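Local coordinates for putative calcium binding protein (Streptomyces coelicolor, PDB 3AKB), which binds calcium ions through EF-hand loops and is thought to act in calcium-mediated regulation in this bacterium, at residues Gln70-Thr73 and Arg74-Val78; Val155-Phe158 and Ala159-Phe162. The protein carries 2 engineered substitutions. All blocks are in the same frame, centred on the assembly; numbering follows the deposited sequence.

Interaction 1 (Gln70-Thr73 and Arg74-Val78). With CA (calcium ion), chain F.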
# COMPACT_ATOMS: atom_id res chain seq x y z
N GLN A 70 -4.47 1.74 19.20
CA GLN A 70 -4.25 0.84 18.05
C GLN A 70 -5.42 0.81 17.05
O GLN A 70 -5.71 -0.20 16.40
CB GLN A 70 -3.82 -0.55 18.56
CG GLN A 70 -2.45 -0.49 19.28
CD GLN A 70 -2.08 -1.76 20.04
OE1 GLN A 70 -2.87 -2.70 20.14
NE2 GLN A 70 -0.86 -1.77 20.58
N ARG A 71 -6.11 1.96 16.98
CA ARG A 71 -7.06 2.32 15.94
C ARG A 71 -6.63 3.72 15.51
O ARG A 71 -6.31 4.58 16.37
CB ARG A 71 -8.51 2.38 16.46
CG ARG A 71 -9.10 1.04 16.88
CD ARG A 71 -10.55 1.21 17.31
NE ARG A 71 -10.60 1.89 18.60
CZ ARG A 71 -10.70 1.25 19.75
NH1 ARG A 71 -10.79 -0.08 19.75
NH2 ARG A 71 -10.72 1.93 20.89
N ILE A 72 -6.56 3.96 14.21
CA ILE A 72 -6.29 5.32 13.72
C ILE A 72 -7.59 5.87 13.17
O ILE A 72 -8.09 5.40 12.15
CB ILE A 72 -5.24 5.32 12.59
CG1 ILE A 72 -3.93 4.68 13.09
CG2 ILE A 72 -5.01 6.75 12.09
CD1 ILE A 72 -2.95 4.30 11.94
N THR A 73 -8.16 6.86 13.85
CA THR A 73 -9.40 7.48 13.41
C THR A 73 -9.16 8.41 12.22
O THR A 73 -8.02 8.83 11.97
CB THR A 73 -10.07 8.28 14.54
OG1 THR A 73 -9.18 9.30 14.98
CG2 THR A 73 -10.42 7.38 15.70
N ARG A 74 -10.25 8.70 11.50
CA ARG A 74 -10.24 9.75 10.48
C ARG A 74 -9.61 11.02 11.03
O ARG A 74 -8.71 11.60 10.41
CB ARG A 74 -11.66 10.02 10.01
CG ARG A 74 -11.77 10.61 8.60
CD ARG A 74 -13.23 10.65 8.16
NE ARG A 74 -13.79 9.31 7.95
CZ ARG A 74 -13.73 8.64 6.80
NH1 ARG A 74 -13.13 9.17 5.75
NH2 ARG A 74 -14.29 7.43 6.71
N GLU A 75 -10.04 11.44 12.22
CA GLU A 75 -9.52 12.66 12.85
C GLU A 75 -8.01 12.61 13.10
O GLU A 75 -7.29 13.56 12.78
CB GLU A 75 -10.29 12.97 14.15
CG GLU A 75 -10.21 14.42 14.62
CD GLU A 75 -10.88 15.42 13.67
OE1 GLU A 75 -11.49 15.02 12.66
OE2 GLU A 75 -10.78 16.64 13.94
N GLU A 76 -7.53 11.49 13.65
CA GLU A 76 -6.10 11.27 13.86
C GLU A 76 -5.29 11.35 12.55
O GLU A 76 -4.17 11.89 12.52
CB GLU A 76 -5.86 9.91 14.53
CG GLU A 76 -6.10 9.95 16.03
CD GLU A 76 -5.94 8.58 16.69
OE1 GLU A 76 -6.39 7.58 16.11
OE2 GLU A 76 -5.39 8.50 17.79
N PHE A 77 -5.86 10.80 11.50
CA PHE A 77 -5.21 10.82 10.20
C PHE A 77 -5.18 12.22 9.60
O PHE A 77 -4.13 12.66 9.16
CB PHE A 77 -5.88 9.84 9.23
CG PHE A 77 -5.13 9.66 7.95
CD1 PHE A 77 -4.05 8.78 7.88
CD2 PHE A 77 -5.49 10.38 6.81
CE1 PHE A 77 -3.34 8.61 6.69
CE2 PHE A 77 -4.78 10.20 5.62
CZ PHE A 77 -3.71 9.33 5.56
N VAL A 78 -6.33 12.90 9.60
CA VAL A 78 -6.46 14.24 9.02
C VAL A 78 -5.64 15.26 9.81
O VAL A 78 -4.80 15.95 9.24
CB VAL A 78 -7.96 14.68 8.90
CG1 VAL A 78 -8.08 16.14 8.45
CG2 VAL A 78 -8.72 13.78 7.94
CA CA F . -6.12 6.06 18.08
O HOH W 1 -8.54 6.57 18.51
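T73 leaves the short strand 72-73 and becomes the N-cap of helix 74-87, the first turn closing with F77 N bonded to T73 O at 3.0 Å. This is the exit of an EF-hand calcium loop, and T73 and E76 form a capping box across it. The threonine hydroxyl sits between its own backbone N and carbonyl carbon (chi1 60°), which brings OG1 over the turn to accept from E76 N at 3.0 Å. In return, the E76 chain runs back past the hydroxyl, extended beyond CG, and OE1 takes T73 N through its anti lone pair, 3.0 Å and close to straight at 163°. The same carboxylate grips the calcium with both oxygens, OE1 at 2.5 Å and OE2 at 2.6 Å, so the bond from T73 N is likely to steady the carboxylate in its bidentate grip. A valine in place of the threonine would probably leave E76 N without its side-chain acceptor, since a methyl cannot cap the helix as OG1 does. D65, D67 and D69 complete the protein ligands, while I72 packs against W57 and L60 of helix 44-64 and pairs with I21 of strand 20-21. R71 meets the ion through its backbone, its carbonyl O lying 2.3 Å from the calcium.

Interaction 2 (Val155-Phe158 and Ala159-Phe162)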
# COMPACT_ATOMS: atom_id res chain seq x y z
N VAL A 155 8.38 2.23 -5.01
CA VAL A 155 8.65 2.84 -3.71
C VAL A 155 8.53 4.37 -3.76
O VAL A 155 7.81 4.94 -2.94
CB VAL A 155 9.96 2.32 -3.04
CG1 VAL A 155 10.21 3.02 -1.71
CG2 VAL A 155 9.85 0.81 -2.82
N PRO A 156 9.18 5.05 -4.74
CA PRO A 156 8.94 6.51 -4.82
C PRO A 156 7.49 6.89 -5.20
O PRO A 156 6.99 7.92 -4.75
CB PRO A 156 9.91 6.97 -5.91
CG PRO A 156 10.23 5.79 -6.68
CD PRO A 156 10.17 4.61 -5.74
N ALA A 157 6.80 6.06 -5.98
CA ALA A 157 5.37 6.34 -6.27
C ALA A 157 4.53 6.27 -4.99
O ALA A 157 3.61 7.06 -4.79
CB ALA A 157 4.82 5.38 -7.30
N PHE A 158 4.86 5.32 -4.12
CA PHE A 158 4.16 5.17 -2.86
C PHE A 158 4.43 6.42 -2.01
O PHE A 158 3.49 7.02 -1.47
CB PHE A 158 4.65 3.88 -2.18
CG PHE A 158 4.04 3.62 -0.82
CD1 PHE A 158 3.00 2.72 -0.68
CD2 PHE A 158 4.56 4.25 0.32
CE1 PHE A 158 2.43 2.48 0.57
CE2 PHE A 158 4.01 4.01 1.59
CZ PHE A 158 2.96 3.12 1.71
N ALA A 159 5.70 6.84 -1.94
CA ALA A 159 6.12 8.05 -1.21
C ALA A 159 5.35 9.29 -1.71
O ALA A 159 4.88 10.11 -0.91
CB ALA A 159 7.61 8.27 -1.35
N ARG A 160 5.24 9.42 -3.03
CA ARG A 160 4.53 10.53 -3.65
C ARG A 160 3.02 10.49 -3.38
O ARG A 160 2.40 11.51 -3.05
CB ARG A 160 4.77 10.57 -5.16
CG ARG A 160 6.14 11.09 -5.59
CD ARG A 160 6.31 11.01 -7.11
NE ARG A 160 6.26 9.63 -7.60
CZ ARG A 160 6.74 9.22 -8.78
NH1 ARG A 160 7.30 10.10 -9.61
NH2 ARG A 160 6.66 7.95 -9.13
N TYR A 161 2.41 9.31 -3.55
CA TYR A 161 0.96 9.19 -3.34
C TYR A 161 0.57 9.60 -1.91
O TYR A 161 -0.47 10.25 -1.73
CB TYR A 161 0.45 7.77 -3.65
CG TYR A 161 -1.02 7.59 -3.36
CD1 TYR A 161 -1.99 8.16 -4.17
CD2 TYR A 161 -1.43 6.87 -2.24
CE1 TYR A 161 -3.36 8.00 -3.87
CE2 TYR A 161 -2.80 6.70 -1.95
CZ TYR A 161 -3.74 7.28 -2.75
OH TYR A 161 -5.07 7.11 -2.46
N PHE A 162 1.38 9.24 -0.92
CA PHE A 162 1.07 9.61 0.48
C PHE A 162 1.61 11.00 0.92
O PHE A 162 1.56 11.38 2.11
CB PHE A 162 1.40 8.45 1.44
CG PHE A 162 0.45 7.27 1.30
CD1 PHE A 162 -0.88 7.40 1.68
CD2 PHE A 162 0.86 6.07 0.72
CE1 PHE A 162 -1.78 6.34 1.54
CE2 PHE A 162 -0.03 5.00 0.58
CZ PHE A 162 -1.36 5.14 0.98
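A157 O accepts from Y161 N at 2.8 Å, one of four successive i to i+4 bonds that carry the helix leaving the last EF-hand loop, 151-161, to its C-terminal end. F162 N makes the final one, to F158 O at 3.1 Å, although F162 itself has already left helical backbone angles. One turn apart, F158 and F162 bring their rings together obliquely, with centroids 4.9 Å apart and planes at 58°. The F162 ring comes in over one face of F158, its CD2 above the centre and its CE2 3.5 Å from F158 CE1. F158 CG lies anti to the backbone N (chi1 178°) whereas F162 CG lies beside its own (chi1 -71°), and with these different first torsions the two rings lean toward each other. F162 also stacks with F13 of helix 2-13, and F158 touches A96 of helix 89-107, so the pair joins the helix end to both neighbours. Y161 faces helix 2-13 as well, its OH bonded to T12 and its ring in a cation-pi contact with R9. R160, bent at chi3, folds back along the outer side of the helix, its guanidinium edge toward A157 and NH2 3.5 Å from A157 CA.

Interaction 1 begins a helix and interaction 2 ends one: residues 70-78 pass from a calcium loop into helix 74-87, whereas 155-162 finish helix 151-161, which follows another calcium loop. Their centres are 20 Å apart and their nearest atoms about 5 Å, without touching. Helix 2-13 links them, since R9 meets F77 of the first and both Y161 and F162 of the second. E76 binds the metal directly; interaction 2 binds no ion, its R160 side chain lying about 11 Å from a bound calcium and its F162 side chain about 10 Å from that of the calcium ligand D14. One contact thus shapes a metal site, while the other packs the end of helix 151-161 against helices 2-13 and 89-107.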